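Long-range contacts in glycosylation Associate Protein 2 (Streptococcus agalactiae serotype V, PDB 6OYC), which probably takes part in the glycosylation and secretion of a serine-rich surface protein as a member of the Gap123 complex of the accessory Sec system: residues B[140-145]-B[169-174]; B[188-193]-B[252-257]; B[197-202]-B[245-250]. All coordinates share one frame; numbering follows the deposited sequence.

Contact 1: B[140-145]-B[169-174]; sequences IQIRND and SFLLNF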
loop_
_atom_site.group_PDB
_atom_site.type_symbol
_atom_site.label_atom_id
_atom_site.label_comp_id
_atom_site.label_asym_id
_atom_site.label_seq_id
_atom_site.Cartn_x
_atom_site.Cartn_y
_atom_site.Cartn_z
ATOM N N ILE B 140 15.678 18.146 6.670
ATOM C CA ILE B 140 17.100 17.882 6.514
ATOM C C ILE B 140 17.896 19.110 6.945
ATOM O O ILE B 140 17.539 20.254 6.621
ATOM C CB ILE B 140 17.407 17.466 5.064
ATOM C CG1 ILE B 140 16.748 16.122 4.769
ATOM C CG2 ILE B 140 18.916 17.395 4.817
ATOM C CD1 ILE B 140 17.056 15.565 3.387
ATOM N N GLN B 141 18.950 18.880 7.719
ATOM C CA GLN B 141 19.899 19.925 8.099
ATOM C C GLN B 141 21.242 19.568 7.463
ATOM O O GLN B 141 21.928 18.646 7.917
ATOM C CB GLN B 141 19.996 20.050 9.617
ATOM C CG GLN B 141 18.716 20.553 10.267
ATOM C CD GLN B 141 18.688 20.367 11.777
ATOM O OE1 GLN B 141 18.980 19.284 12.303
ATOM N NE2 GLN B 141 18.334 21.425 12.481
ATOM N N ILE B 142 21.597 20.272 6.386
ATOM C CA ILE B 142 22.876 20.047 5.723
ATOM C C ILE B 142 23.985 20.619 6.591
ATOM O O ILE B 142 23.780 21.585 7.335
ATOM C CB ILE B 142 22.869 20.689 4.319
ATOM C CG1 ILE B 142 21.735 20.106 3.482
ATOM C CG2 ILE B 142 24.197 20.449 3.559
ATOM C CD1 ILE B 142 21.183 21.118 2.502
ATOM N N ARG B 143 25.161 20.003 6.541
ATOM C CA ARG B 143 26.270 20.573 7.291
ATOM C C ARG B 143 26.534 21.989 6.787
ATOM O O ARG B 143 26.512 22.246 5.577
ATOM C CB ARG B 143 27.516 19.697 7.186
ATOM C CG ARG B 143 28.312 19.802 5.919
ATOM C CD ARG B 143 29.637 19.140 6.169
ATOM N NE ARG B 143 30.090 18.387 5.016
ATOM C CZ ARG B 143 30.824 18.910 4.043
ATOM N NH1 ARG B 143 31.169 20.187 4.100
ATOM N NH2 ARG B 143 31.214 18.153 3.028
ATOM N N ASN B 144 26.729 22.916 7.728
ATOM C CA ASN B 144 26.661 24.341 7.408
ATOM C C ASN B 144 27.824 24.829 6.557
ATOM O O ASN B 144 27.707 25.886 5.935
ATOM C CB ASN B 144 26.571 25.153 8.693
ATOM C CG ASN B 144 25.237 24.946 9.388
ATOM O OD1 ASN B 144 24.890 23.826 9.772
ATOM N ND2 ASN B 144 24.468 26.008 9.513
ATOM N N ASP B 145 28.927 24.083 6.496
ATOM C CA ASP B 145 30.074 24.484 5.696
ATOM C C ASP B 145 30.119 23.769 4.348
ATOM O O ASP B 145 31.183 23.725 3.721
ATOM C CB ASP B 145 31.381 24.266 6.473
ATOM C CG ASP B 145 31.657 22.803 6.772
ATOM O OD1 ASP B 145 30.697 22.002 6.793
ATOM O OD2 ASP B 145 32.836 22.453 6.996
ATOM N N SER B 169 32.170 11.282 4.451
ATOM C CA SER B 169 32.200 12.534 5.196
ATOM C C SER B 169 30.786 12.975 5.505
ATOM O O SER B 169 29.923 12.958 4.619
ATOM C CB SER B 169 32.891 13.649 4.414
ATOM O OG SER B 169 34.236 13.315 4.202
ATOM N N PHE B 170 30.572 13.401 6.752
ATOM C CA PHE B 170 29.252 13.847 7.172
ATOM C C PHE B 170 28.728 14.899 6.210
ATOM O O PHE B 170 29.413 15.877 5.905
ATOM C CB PHE B 170 29.293 14.405 8.597
ATOM C CG PHE B 170 27.978 14.988 9.053
ATOM C CD1 PHE B 170 26.876 14.167 9.260
ATOM C CD2 PHE B 170 27.840 16.356 9.266
ATOM C CE1 PHE B 170 25.656 14.688 9.689
ATOM C CE2 PHE B 170 26.623 16.893 9.701
ATOM C CZ PHE B 170 25.528 16.050 9.906
ATOM N N LEU B 171 27.526 14.677 5.703
ATOM C CA LEU B 171 26.910 15.626 4.790
ATOM C C LEU B 171 25.676 16.299 5.375
ATOM O O LEU B 171 25.522 17.520 5.234
ATOM C CB LEU B 171 26.538 14.937 3.474
ATOM C CG LEU B 171 25.785 15.856 2.503
ATOM C CD1 LEU B 171 26.631 17.079 2.133
ATOM C CD2 LEU B 171 25.368 15.089 1.276
ATOM N N LEU B 172 24.796 15.539 6.038
ATOM C CA LEU B 172 23.531 16.069 6.534
ATOM C C LEU B 172 22.944 15.128 7.579
ATOM O O LEU B 172 23.247 13.935 7.611
ATOM C CB LEU B 172 22.526 16.269 5.392
ATOM C CG LEU B 172 22.093 15.009 4.628
ATOM C CD1 LEU B 172 20.839 14.391 5.246
ATOM C CD2 LEU B 172 21.848 15.357 3.163
ATOM N N ASN B 173 22.057 15.665 8.403
ATOM C CA ASN B 173 21.275 14.835 9.299
ATOM C C ASN B 173 19.804 15.187 9.159
ATOM O O ASN B 173 19.436 16.218 8.583
ATOM C CB ASN B 173 21.714 14.994 10.752
ATOM C CG ASN B 173 21.490 16.405 11.274
ATOM O OD1 ASN B 173 22.352 17.279 11.122
ATOM N ND2 ASN B 173 20.318 16.644 11.857
ATOM N N PHE B 174 18.957 14.291 9.668
ATOM C CA PHE B 174 17.550 14.595 9.864
ATOM C C PHE B 174 17.394 15.169 11.264
ATOM O O PHE B 174 17.967 14.635 12.221
ATOM C CB PHE B 174 16.680 13.348 9.674
ATOM C CG PHE B 174 16.503 12.973 8.232
ATOM C CD1 PHE B 174 17.494 12.266 7.556
ATOM C CD2 PHE B 174 15.372 13.369 7.535
ATOM C CE1 PHE B 174 17.347 11.941 6.200
ATOM C CE2 PHE B 174 15.208 13.040 6.188
ATOM C CZ PHE B 174 16.204 12.327 5.516
HETATM O O HOH W 1 30.205 15.491 2.599
#
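Q141 and N173 face each other as an antiparallel hydrogen-bonded pair, joining the short strand 140-142 to 169-174. On the main chain, Q141 N gives a nearly straight bond to N173 O (2.8 Å), and N173 N returns one to Q141 O. R143 N adds a third, to L171 O, just past the end of the short strand.

N173 ND2 donates to Q141 OE1 at 3.0 Å, in the plane of the Q141 amide and on a lone pair. The two amide planes stand 69° apart. N173 ND2 also bonds F174 O (3.1 Å), lying above that carbonyl plane. These two bonds fix the rotation of the N173 amide. The R143 side chain runs on past the short strand, alongside 169-174. Its NE donates to F170 O at 2.7 Å, with the oxygen near the guanidinium plane. NH1 makes a weak, salt-bridging bond to D145 OD1 (3.3 Å) and has a second carboxylate partner in E147. NH2 donates to a water at 2.9 Å.

Apolar contacts lie on the face with I140, I142, L172 and F174. I140 CG1 sits over one face of the F174 ring, offset toward the rim, 4.1 Å from the centroid, a CH-pi contact. I140 CG2, anti to the backbone N, meets L172 CD1 at 3.6 Å. I140 and L172 pack on L254 and F174 on L257, both of strand 251-262, while I142 touches V150 and Y152.

Strand 140-142 is an outermost strand of a five-stranded antiparallel sheet. L171 and L172 both face L244 of the next strand, a classic beta bulge.

Contact 2: B[188-193]-B[252-257]; sequences LFLEHI and VKLGPL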
loop_
_atom_site.group_PDB
_atom_site.type_symbol
_atom_site.label_atom_id
_atom_site.label_comp_id
_atom_site.label_asym_id
_atom_site.label_seq_id
_atom_site.Cartn_x
_atom_site.Cartn_y
_atom_site.Cartn_z
ATOM N N LEU B 188 12.443 1.373 6.832
ATOM C CA LEU B 188 12.893 2.643 6.300
ATOM C C LEU B 188 13.080 2.481 4.801
ATOM O O LEU B 188 13.542 1.430 4.350
ATOM C CB LEU B 188 14.222 3.072 6.955
ATOM C CG LEU B 188 14.179 3.163 8.482
ATOM C CD1 LEU B 188 15.577 3.278 9.075
ATOM C CD2 LEU B 188 13.328 4.345 8.902
ATOM N N PHE B 189 12.751 3.524 4.032
ATOM C CA PHE B 189 13.126 3.552 2.618
ATOM C C PHE B 189 13.376 4.987 2.174
ATOM O O PHE B 189 12.498 5.845 2.295
ATOM C CB PHE B 189 12.051 2.912 1.727
ATOM C CG PHE B 189 12.356 3.041 0.276
ATOM C CD1 PHE B 189 13.484 2.429 -0.255
ATOM C CD2 PHE B 189 11.556 3.808 -0.552
ATOM C CE1 PHE B 189 13.805 2.561 -1.584
ATOM C CE2 PHE B 189 11.871 3.943 -1.887
ATOM C CZ PHE B 189 13.000 3.321 -2.403
ATOM N N LEU B 190 14.556 5.238 1.630
ATOM C CA LEU B 190 14.967 6.575 1.219
ATOM C C LEU B 190 14.903 6.668 -0.305
ATOM O O LEU B 190 15.684 6.016 -1.003
ATOM C CB LEU B 190 16.377 6.868 1.719
ATOM C CG LEU B 190 17.042 8.136 1.221
ATOM C CD1 LEU B 190 16.346 9.298 1.888
ATOM C CD2 LEU B 190 18.561 8.138 1.531
ATOM N N GLU B 191 13.977 7.467 -0.817
ATOM C CA GLU B 191 13.993 7.835 -2.226
ATOM C C GLU B 191 15.222 8.663 -2.519
ATOM O O GLU B 191 15.405 9.733 -1.930
ATOM C CB GLU B 191 12.770 8.661 -2.574
ATOM C CG GLU B 191 11.566 7.897 -2.870
ATOM C CD GLU B 191 10.459 8.820 -3.300
ATOM O OE1 GLU B 191 9.371 8.716 -2.678
ATOM O OE2 GLU B 191 10.696 9.638 -4.240
ATOM N N HIS B 192 16.040 8.219 -3.460
ATOM C CA HIS B 192 17.140 9.069 -3.883
ATOM C C HIS B 192 17.615 8.608 -5.240
ATOM O O HIS B 192 17.230 7.547 -5.726
ATOM C CB HIS B 192 18.293 9.017 -2.901
ATOM C CG HIS B 192 18.956 7.687 -2.885
ATOM N ND1 HIS B 192 18.312 6.554 -2.437
ATOM C CD2 HIS B 192 20.180 7.290 -3.309
ATOM C CE1 HIS B 192 19.121 5.516 -2.562
ATOM N NE2 HIS B 192 20.254 5.935 -3.098
ATOM N N ILE B 193 18.493 9.417 -5.820
ATOM C CA ILE B 193 19.145 9.146 -7.089
ATOM C C ILE B 193 20.555 9.719 -7.026
ATOM O O ILE B 193 20.756 10.832 -6.539
ATOM C CB ILE B 193 18.360 9.761 -8.257
ATOM C CG1 ILE B 193 17.190 8.865 -8.630
ATOM C CG2 ILE B 193 19.266 9.950 -9.451
ATOM C CD1 ILE B 193 16.110 9.630 -9.335
ATOM N N VAL B 252 23.711 14.193 -5.666
ATOM C CA VAL B 252 22.744 13.415 -4.899
ATOM C C VAL B 252 21.421 14.153 -4.982
ATOM O O VAL B 252 21.384 15.375 -4.783
ATOM C CB VAL B 252 23.181 13.264 -3.429
ATOM C CG1 VAL B 252 22.350 12.204 -2.727
ATOM C CG2 VAL B 252 24.672 12.972 -3.341
ATOM N N LYS B 253 20.349 13.430 -5.306
ATOM C CA LYS B 253 18.984 13.938 -5.218
ATOM C C LYS B 253 18.269 13.106 -4.175
ATOM O O LYS B 253 18.123 11.898 -4.352
ATOM C CB LYS B 253 18.234 13.847 -6.551
ATOM C CG LYS B 253 18.796 14.692 -7.677
ATOM C CD LYS B 253 17.695 15.019 -8.695
ATOM C CE LYS B 253 18.237 15.722 -9.949
ATOM N NZ LYS B 253 18.985 14.820 -10.878
ATOM N N LEU B 254 17.814 13.742 -3.106
ATOM C CA LEU B 254 17.097 13.069 -2.032
ATOM C C LEU B 254 15.615 13.389 -2.118
ATOM O O LEU B 254 15.235 14.551 -2.294
ATOM C CB LEU B 254 17.636 13.498 -0.672
ATOM C CG LEU B 254 19.115 13.160 -0.486
ATOM C CD1 LEU B 254 19.669 13.866 0.729
ATOM C CD2 LEU B 254 19.302 11.650 -0.361
ATOM N N GLY B 255 14.785 12.368 -1.977
ATOM C CA GLY B 255 13.365 12.571 -1.832
ATOM C C GLY B 255 12.926 12.212 -0.428
ATOM O O GLY B 255 13.734 12.171 0.498
ATOM N N PRO B 256 11.638 11.938 -0.238
ATOM C CA PRO B 256 11.163 11.592 1.102
ATOM C C PRO B 256 11.887 10.375 1.656
ATOM O O PRO B 256 12.257 9.451 0.927
ATOM C CB PRO B 256 9.672 11.288 0.888
ATOM C CG PRO B 256 9.333 11.869 -0.454
ATOM C CD PRO B 256 10.586 11.787 -1.256
ATOM N N LEU B 257 12.072 10.377 2.973
ATOM C CA LEU B 257 12.471 9.184 3.711
ATOM C C LEU B 257 11.210 8.590 4.330
ATOM O O LEU B 257 10.588 9.212 5.199
ATOM C CB LEU B 257 13.518 9.525 4.778
ATOM C CG LEU B 257 13.731 8.485 5.877
ATOM C CD1 LEU B 257 14.317 7.209 5.271
ATOM C CD2 LEU B 257 14.654 9.022 6.982
#
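Segments 188-193 and 252-257 pair antiparallel at 153°, with L190 opposite L257 and H192 opposite L254, and the register slips by one residue between these pairs, a beta bulge. E191 spans the slip: its N donates to P256 O, and its O accepts from G255 N at 2.7 Å. Beyond it, I193 and K253 bond each other in both directions.

E191 also packs on P256. Its chain is extended beyond CG, and E191 OE1 lies 3.6 Å from P256 CD. The carboxylate has polar partners outside this pair: OE2 bonds Y157 OH and OE1 bonds H258 NE2.

The leucines meet on the sheet face shared with H192. L190 and L257 cross at about a right angle, with L190 CD1 4.0 Å from L257 CB. L254 CD2 touches both L190 CD2 (4.1 Å) and H192 CB (3.8 Å). H192 CG lies between its backbone N and carbonyl carbon (chi1 68°). The ring's ND1 donates to L190 O at 3.0 Å, with that oxygen in the ring plane.

K253 NZ forms a salt bridge with E195. E191 is buried, but each carboxylate oxygen is hydrogen-bonded, which may help the interior hold a charged glutamate.

Contact 3: B[197-202]-B[245-250]; sequences DIDIRL and FAKGKG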
loop_
_atom_site.group_PDB
_atom_site.type_symbol
_atom_site.label_atom_id
_atom_site.label_comp_id
_atom_site.label_asym_id
_atom_site.label_seq_id
_atom_site.Cartn_x
_atom_site.Cartn_y
_atom_site.Cartn_z
ATOM N N ASP B 197 30.447 9.668 -9.538
ATOM C CA ASP B 197 31.161 8.747 -8.648
ATOM C C ASP B 197 30.961 9.175 -7.192
ATOM O O ASP B 197 31.863 9.678 -6.517
ATOM C CB ASP B 197 32.639 8.691 -9.013
ATOM C CG ASP B 197 32.861 8.621 -10.506
ATOM O OD1 ASP B 197 32.428 7.626 -11.136
ATOM O OD2 ASP B 197 33.458 9.577 -11.049
ATOM N N ILE B 198 29.737 8.975 -6.714
ATOM C CA ILE B 198 29.365 9.297 -5.345
ATOM C C ILE B 198 28.967 8.019 -4.639
ATOM O O ILE B 198 28.249 7.188 -5.199
ATOM C CB ILE B 198 28.198 10.290 -5.261
ATOM C CG1 ILE B 198 28.486 11.525 -6.076
ATOM C CG2 ILE B 198 27.937 10.674 -3.798
ATOM C CD1 ILE B 198 27.688 12.697 -5.570
ATOM N N ASP B 199 29.403 7.878 -3.407
ATOM C CA ASP B 199 28.871 6.860 -2.527
ATOM C C ASP B 199 28.247 7.573 -1.339
ATOM O O ASP B 199 28.794 8.564 -0.845
ATOM C CB ASP B 199 29.972 5.881 -2.092
ATOM C CG ASP B 199 30.520 5.045 -3.262
ATOM O OD1 ASP B 199 29.962 5.116 -4.380
ATOM O OD2 ASP B 199 31.504 4.302 -3.063
ATOM N N ILE B 200 27.084 7.111 -0.912
ATOM C CA ILE B 200 26.455 7.653 0.282
ATOM C C ILE B 200 26.248 6.528 1.285
ATOM O O ILE B 200 26.003 5.371 0.918
ATOM C CB ILE B 200 25.120 8.373 -0.016
ATOM C CG1 ILE B 200 24.114 7.412 -0.627
ATOM C CG2 ILE B 200 25.337 9.572 -0.935
ATOM C CD1 ILE B 200 22.741 8.021 -0.792
ATOM N N ARG B 201 26.357 6.888 2.567
ATOM C CA ARG B 201 26.150 5.985 3.689
ATOM C C ARG B 201 25.178 6.605 4.689
ATOM O O ARG B 201 25.345 7.756 5.111
ATOM C CB ARG B 201 27.467 5.648 4.394
ATOM C CG ARG B 201 27.230 4.851 5.677
ATOM C CD ARG B 201 28.506 4.612 6.468
ATOM N NE ARG B 201 29.412 3.729 5.745
ATOM C CZ ARG B 201 30.737 3.757 5.835
ATOM N NH1 ARG B 201 31.350 4.621 6.635
ATOM N NH2 ARG B 201 31.449 2.908 5.113
ATOM N N LEU B 202 24.187 5.829 5.088
ATOM C CA LEU B 202 23.228 6.227 6.102
ATOM C C LEU B 202 23.621 5.589 7.429
ATOM O O LEU B 202 23.788 4.369 7.501
ATOM C CB LEU B 202 21.830 5.773 5.688
ATOM C CG LEU B 202 20.619 6.606 6.052
ATOM C CD1 LEU B 202 20.777 8.026 5.520
ATOM C CD2 LEU B 202 19.388 5.935 5.482
ATOM N N PHE B 245 26.277 10.254 5.273
ATOM C CA PHE B 245 27.651 10.533 4.882
ATOM C C PHE B 245 27.794 10.309 3.379
ATOM O O PHE B 245 27.031 9.549 2.774
ATOM C CB PHE B 245 28.650 9.626 5.617
ATOM C CG PHE B 245 28.701 9.846 7.101
ATOM C CD1 PHE B 245 27.657 9.459 7.914
ATOM C CD2 PHE B 245 29.815 10.408 7.692
ATOM C CE1 PHE B 245 27.717 9.672 9.288
ATOM C CE2 PHE B 245 29.876 10.610 9.062
ATOM C CZ PHE B 245 28.824 10.242 9.852
ATOM N N ALA B 246 28.776 10.983 2.786
ATOM C CA ALA B 246 29.027 10.890 1.358
ATOM C C ALA B 246 30.519 11.020 1.096
ATOM O O ALA B 246 31.288 11.503 1.933
ATOM C CB ALA B 246 28.276 11.968 0.569
ATOM N N LYS B 247 30.911 10.576 -0.091
ATOM C CA LYS B 247 32.265 10.742 -0.588
ATOM C C LYS B 247 32.229 10.739 -2.113
ATOM O O LYS B 247 31.312 10.186 -2.734
ATOM C CB LYS B 247 33.199 9.649 -0.063
ATOM C CG LYS B 247 32.826 8.240 -0.473
ATOM C CD LYS B 247 33.943 7.298 -0.063
ATOM C CE LYS B 247 33.710 5.882 -0.519
ATOM N NZ LYS B 247 34.964 5.094 -0.290
ATOM N N GLY B 248 33.241 11.365 -2.708
ATOM C CA GLY B 248 33.327 11.456 -4.149
ATOM C C GLY B 248 32.771 12.761 -4.687
ATOM O O GLY B 248 32.679 13.774 -3.995
ATOM N N LYS B 249 32.388 12.725 -5.954
ATOM C CA LYS B 249 31.971 13.917 -6.666
ATOM C C LYS B 249 30.794 13.588 -7.572
ATOM O O LYS B 249 30.775 12.541 -8.224
ATOM C CB LYS B 249 33.143 14.493 -7.466
ATOM C CG LYS B 249 32.748 15.236 -8.751
ATOM C CD LYS B 249 32.622 16.750 -8.540
ATOM C CE LYS B 249 32.009 17.501 -9.759
ATOM N NZ LYS B 249 30.535 17.377 -9.959
ATOM N N GLY B 250 29.825 14.477 -7.605
ATOM C CA GLY B 250 28.680 14.334 -8.462
ATOM C C GLY B 250 27.449 14.949 -7.805
ATOM O O GLY B 250 27.535 15.995 -7.157
#
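R201 and F245 bond each other in both directions through the main chain: R201 N to F245 O (2.8 Å) and F245 N to R201 O (2.7 Å). D199 and K247 repeat this pattern two residues along. K249 N then donates to D197 O at 3.1 Å.

D199, K247, R201 and F245 put side chains on one face. D199 OD2 touches K247 CE at 3.7 Å. K247 CG lies between its backbone N and carbonyl carbon (chi1 62°), which sets it 4.0 Å from D199 CB. D199 OD2 and K247 NZ stay 4.5 Å apart, too far for a salt bridge, though the charges probably attract. R201 O lies at the edge of the F245 ring, near its plane. On the other face, I200 CG2 meets A246 CB at 4.1 Å, and I198 CG2 rests near K247 O.

Further out, E222 holds the R201 guanidinium in a salt bridge. Y168 touches D199, R201 and K247. F164 packs on I198 and A246, while H192 and I194 pack on I200.

Around 197 and 248-250 both chains leave this sheet, so 185-195 and 251-262, just before and after, lie in another. Strand 198-208 lies between 238-247 and 215-222, and 238-247 has 168-180 as its other neighbour.

All three contacts belong to one region of antiparallel strands. Contacts 1 and 3 share a sheet, since strands 168-180 and 238-247 are neighbours in it; their centres are about 13 Å apart, and S169 N probably bonds A246 O (2.7 Å). Contact 2 lies in a second sheet packed against the first. It meets contact 1 where L172 CD2 is 3.6 Å from L254 CD1, and contact 3 where H192 CD2 is 3.7 Å from I200 CD1. In sequence, contact 3 is nested inside the loop closed by contact 2, and contact 1 precedes both. None uses a strand of the eight-stranded mixed sheet, which probably represents the alpha/beta-hydrolase-like part.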